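Local coordinates for peptidoglycan-recognition protein-SD (Drosophila melanogaster, PDB 2RKQ), which recognises bacterial peptidoglycan as a secreted receptor of insect innate immunity and activates the Toll pathway, at residues Y67-G72 with L98-I103. Numbering follows the deposited sequence.
Sequences YHYLIG and LGIAFI
Tyr69, Leu70 and Ile71 pair in parallel with Ile100, Ala101 and Phe102, joining two neighbouring inner strands of the central mixed sheet of the amidase-like PGRP domain. Every residue in contact is buried. Backbone bonds pass between the strands in turn: Ala101 N gives to Tyr69 O at 2.9 Å, Ile71 N to Ala101 O, and Ile103 N to Ile71 O. At the start of the pairing Gly99 O accepts two donors, His68 N at 2.9 Å with a bent N-H...O angle of 136° and Tyr69 N at 3.2 Å, longer but straighter at 158°.

One face carries the small Ala101, whose CB sits over the centre of the Tyr67 ring, a CH-pi contact 3.5 Å from the centroid. Tyr67 CG lies beside its backbone N (chi1 -63°), bringing the ring across the neighbouring strand, where the short alanine leaves room. Gly99, lacking a side chain, lets the edge of that ring come close to its backbone. Leu70 CD2 also touches the Ala101 methyl, and Leu70 and Ile103 pack onto helix 42-58.

On the opposite face, against helix 113-128, Ile71 CD1 meets two partners, touching Ile100 CG2 at 3.7 Å and lying over the Phe102 ring toward its rim. The beta-branched isoleucine suits a strand, and its extended CG1-CD1 arm reaches these neighbours. Leu98 CD1 packs against His68 CB at 3.6 Å and less closely against Tyr69 CE1, while the Tyr69 hydroxyl is hydrogen-bonded to Gln131.

Part of the buried backbone polarity is met across this pair and by a water donating to both Ile71 O and Ile103 O; Leu70 bonds to Tyr78 and Leu98 to Arg28 and Val30 on the flanking strands, while alkyl and aromatic groups join the sheet to a helix on either side.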
ATOM      1  N   TYR A  67      -3.571   4.757  -0.908  1.00  9.95           N
ATOM      2  CA  TYR A  67      -2.696   3.953  -0.051  1.00 10.12           C
ATOM      3  C   TYR A  67      -1.716   4.808   0.722  1.00 10.31           C
ATOM      4  O   TYR A  67      -1.441   5.964   0.355  1.00 10.68           O
ATOM      5  CB  TYR A  67      -1.928   2.943  -0.923  1.00 10.87           C
ATOM      6  CG  TYR A  67      -2.865   1.984  -1.597  1.00 10.54           C
ATOM      7  CD1 TYR A  67      -3.185   2.113  -2.931  1.00 12.02           C
ATOM      8  CD2 TYR A  67      -3.460   0.960  -0.875  1.00 11.58           C
ATOM      9  CE1 TYR A  67      -4.076   1.246  -3.520  1.00 12.16           C
ATOM     10  CE2 TYR A  67      -4.358   0.103  -1.451  1.00 13.38           C
ATOM     11  CZ  TYR A  67      -4.651   0.237  -2.771  1.00 12.76           C
ATOM     12  OH  TYR A  67      -5.551  -0.653  -3.317  1.00 16.33           O
ATOM     13  N   HIS A  68      -1.188   4.232   1.806  1.00  9.75           N
ATOM     14  CA  HIS A  68      -0.155   4.884   2.599  1.00  9.54           C
ATOM     15  C   HIS A  68       1.225   4.730   2.011  1.00  9.63           C
ATOM     16  O   HIS A  68       2.064   5.638   2.142  1.00  9.98           O
ATOM     17  CB  HIS A  68      -0.188   4.365   4.029  1.00  9.85           C
ATOM     18  CG  HIS A  68      -1.534   4.515   4.644  1.00 10.15           C
ATOM     19  ND1 HIS A  68      -1.997   5.704   5.160  1.00 13.75           N
ATOM     20  CD2 HIS A  68      -2.566   3.646   4.716  1.00  8.15           C
ATOM     21  CE1 HIS A  68      -3.249   5.546   5.557  1.00  8.63           C
ATOM     22  NE2 HIS A  68      -3.612   4.304   5.304  1.00 14.02           N
ATOM     23  N   TYR A  69       1.476   3.571   1.395  1.00  9.81           N
ATOM     24  CA  TYR A  69       2.754   3.317   0.746  1.00 10.38           C
ATOM     25  C   TYR A  69       2.507   2.485  -0.485  1.00 10.15           C
ATOM     26  O   TYR A  69       1.589   1.656  -0.504  1.00 10.30           O
ATOM     27  CB  TYR A  69       3.662   2.513   1.660  1.00 11.24           C
ATOM     28  CG  TYR A  69       4.117   3.238   2.894  1.00 10.82           C
ATOM     29  CD1 TYR A  69       3.566   2.931   4.149  1.00 10.67           C
ATOM     30  CD2 TYR A  69       5.112   4.207   2.824  1.00 11.71           C
ATOM     31  CE1 TYR A  69       3.987   3.599   5.305  1.00 10.19           C
ATOM     32  CE2 TYR A  69       5.554   4.866   3.973  1.00 12.48           C
ATOM     33  CZ  TYR A  69       4.993   4.540   5.210  1.00 11.85           C
ATOM     34  OH  TYR A  69       5.415   5.183   6.357  1.00 14.29           O
ATOM     35  N   LEU A  70       3.337   2.695  -1.503  1.00 10.48           N
ATOM     36  CA  LEU A  70       3.305   1.866  -2.713  1.00 10.95           C
ATOM     37  C   LEU A  70       4.705   1.403  -3.008  1.00 10.84           C
ATOM     38  O   LEU A  70       5.669   2.097  -2.702  1.00 11.35           O
ATOM     39  CB  LEU A  70       2.744   2.649  -3.904  1.00 12.12           C
ATOM     40  CG  LEU A  70       1.253   2.952  -3.704  1.00 13.26           C
ATOM     41  CD1 LEU A  70       1.071   4.363  -3.117  1.00 15.83           C
ATOM     42  CD2 LEU A  70       0.484   2.770  -4.991  1.00 16.52           C
ATOM     43  N   ILE A  71       4.813   0.231  -3.608  1.00 10.39           N
ATOM     44  CA  ILE A  71       6.119  -0.380  -3.820  1.00 11.57           C
ATOM     45  C   ILE A  71       6.319  -0.692  -5.294  1.00 10.69           C
ATOM     46  O   ILE A  71       5.559  -1.452  -5.890  1.00 11.01           O
ATOM     47  CB  ILE A  71       6.288  -1.654  -2.983  1.00 11.54           C
ATOM     48  CG1 ILE A  71       5.973  -1.360  -1.498  1.00 14.58           C
ATOM     49  CG2 ILE A  71       7.718  -2.177  -3.129  1.00 12.66           C
ATOM     50  CD1 ILE A  71       6.051  -2.565  -0.618  1.00 16.05           C
ATOM     51  N   GLY A  72       7.314  -0.038  -5.885  1.00 11.14           N
ATOM     52  CA  GLY A  72       7.571  -0.231  -7.309  1.00 11.57           C
ATOM     53  C   GLY A  72       8.355  -1.492  -7.566  1.00 11.50           C
ATOM     54  O   GLY A  72       8.987  -2.052  -6.663  1.00 11.80           O
ATOM     55  N   LEU A  98      -3.116   0.263   7.728  1.00 10.46           N
ATOM     56  CA  LEU A  98      -2.057   0.781   6.890  1.00 10.43           C
ATOM     57  C   LEU A  98      -2.109   0.074   5.548  1.00 10.51           C
ATOM     58  O   LEU A  98      -1.919  -1.141   5.475  1.00 10.85           O
ATOM     59  CB  LEU A  98      -0.713   0.488   7.556  1.00 10.50           C
ATOM     60  CG  LEU A  98       0.497   1.128   6.890  1.00 10.41           C
ATOM     61  CD1 LEU A  98       0.486   2.647   7.134  1.00 12.30           C
ATOM     62  CD2 LEU A  98       1.761   0.501   7.453  1.00 11.38           C
ATOM     63  N   GLY A  99      -2.380   0.818   4.477  1.00 10.54           N
ATOM     64  CA  GLY A  99      -2.521   0.207   3.149  1.00 10.06           C
ATOM     65  C   GLY A  99      -1.233   0.318   2.366  1.00  9.97           C
ATOM     66  O   GLY A  99      -0.712   1.431   2.149  1.00 10.22           O
ATOM     67  N   ILE A 100      -0.720  -0.837   1.950  1.00  9.97           N
ATOM     68  CA  ILE A 100       0.529  -0.907   1.194  1.00 10.11           C
ATOM     69  C   ILE A 100       0.192  -1.608  -0.113  1.00 10.08           C
ATOM     70  O   ILE A 100      -0.285  -2.741  -0.101  1.00 10.94           O
ATOM     71  CB  ILE A 100       1.565  -1.739   1.957  1.00 10.05           C
ATOM     72  CG1 ILE A 100       1.902  -1.060   3.294  1.00 10.29           C
ATOM     73  CG2 ILE A 100       2.830  -1.862   1.122  1.00 11.92           C
ATOM     74  CD1 ILE A 100       2.527  -1.985   4.299  1.00 11.36           C
ATOM     75  N   ALA A 101       0.409  -0.919  -1.233  1.00  9.97           N
ATOM     76  CA  ALA A 101       0.095  -1.508  -2.536  1.00  9.55           C
ATOM     77  C   ALA A 101       1.346  -1.726  -3.347  1.00  9.75           C
ATOM     78  O   ALA A 101       2.176  -0.822  -3.489  1.00 10.09           O
ATOM     79  CB  ALA A 101      -0.884  -0.628  -3.318  1.00 10.11           C
ATOM     80  N   PHE A 102       1.496  -2.941  -3.861  1.00  9.81           N
ATOM     81  CA  PHE A 102       2.547  -3.197  -4.812  1.00 10.09           C
ATOM     82  C   PHE A 102       2.073  -2.721  -6.170  1.00 10.75           C
ATOM     83  O   PHE A 102       0.947  -3.031  -6.608  1.00 10.30           O
ATOM     84  CB  PHE A 102       2.823  -4.692  -4.892  1.00 10.55           C
ATOM     85  CG  PHE A 102       3.619  -5.243  -3.740  1.00 10.31           C
ATOM     86  CD1 PHE A 102       3.035  -5.437  -2.493  1.00 10.56           C
ATOM     87  CD2 PHE A 102       4.950  -5.625  -3.936  1.00 11.12           C
ATOM     88  CE1 PHE A 102       3.771  -5.967  -1.447  1.00 10.38           C
ATOM     89  CE2 PHE A 102       5.698  -6.165  -2.892  1.00 11.64           C
ATOM     90  CZ  PHE A 102       5.109  -6.345  -1.653  1.00 11.58           C
ATOM     91  N   ILE A 103       2.940  -1.970  -6.833  1.00 10.44           N
ATOM     92  CA  ILE A 103       2.608  -1.476  -8.163  1.00 11.30           C
ATOM     93  C   ILE A 103       2.774  -2.634  -9.141  1.00 11.23           C
ATOM     94  O   ILE A 103       3.857  -3.238  -9.226  1.00 12.09           O
ATOM     95  CB  ILE A 103       3.501  -0.299  -8.584  1.00 11.13           C
ATOM     96  CG1 ILE A 103       3.333   0.867  -7.589  1.00 12.63           C
ATOM     97  CG2 ILE A 103       3.159   0.101 -10.041  1.00 13.10           C
ATOM     98  CD1 ILE A 103       4.340   1.989  -7.749  1.00 13.43           C
TER
HETATM   99  O   HOH W   1       5.748  -4.063  -7.172  1.00 12.14           O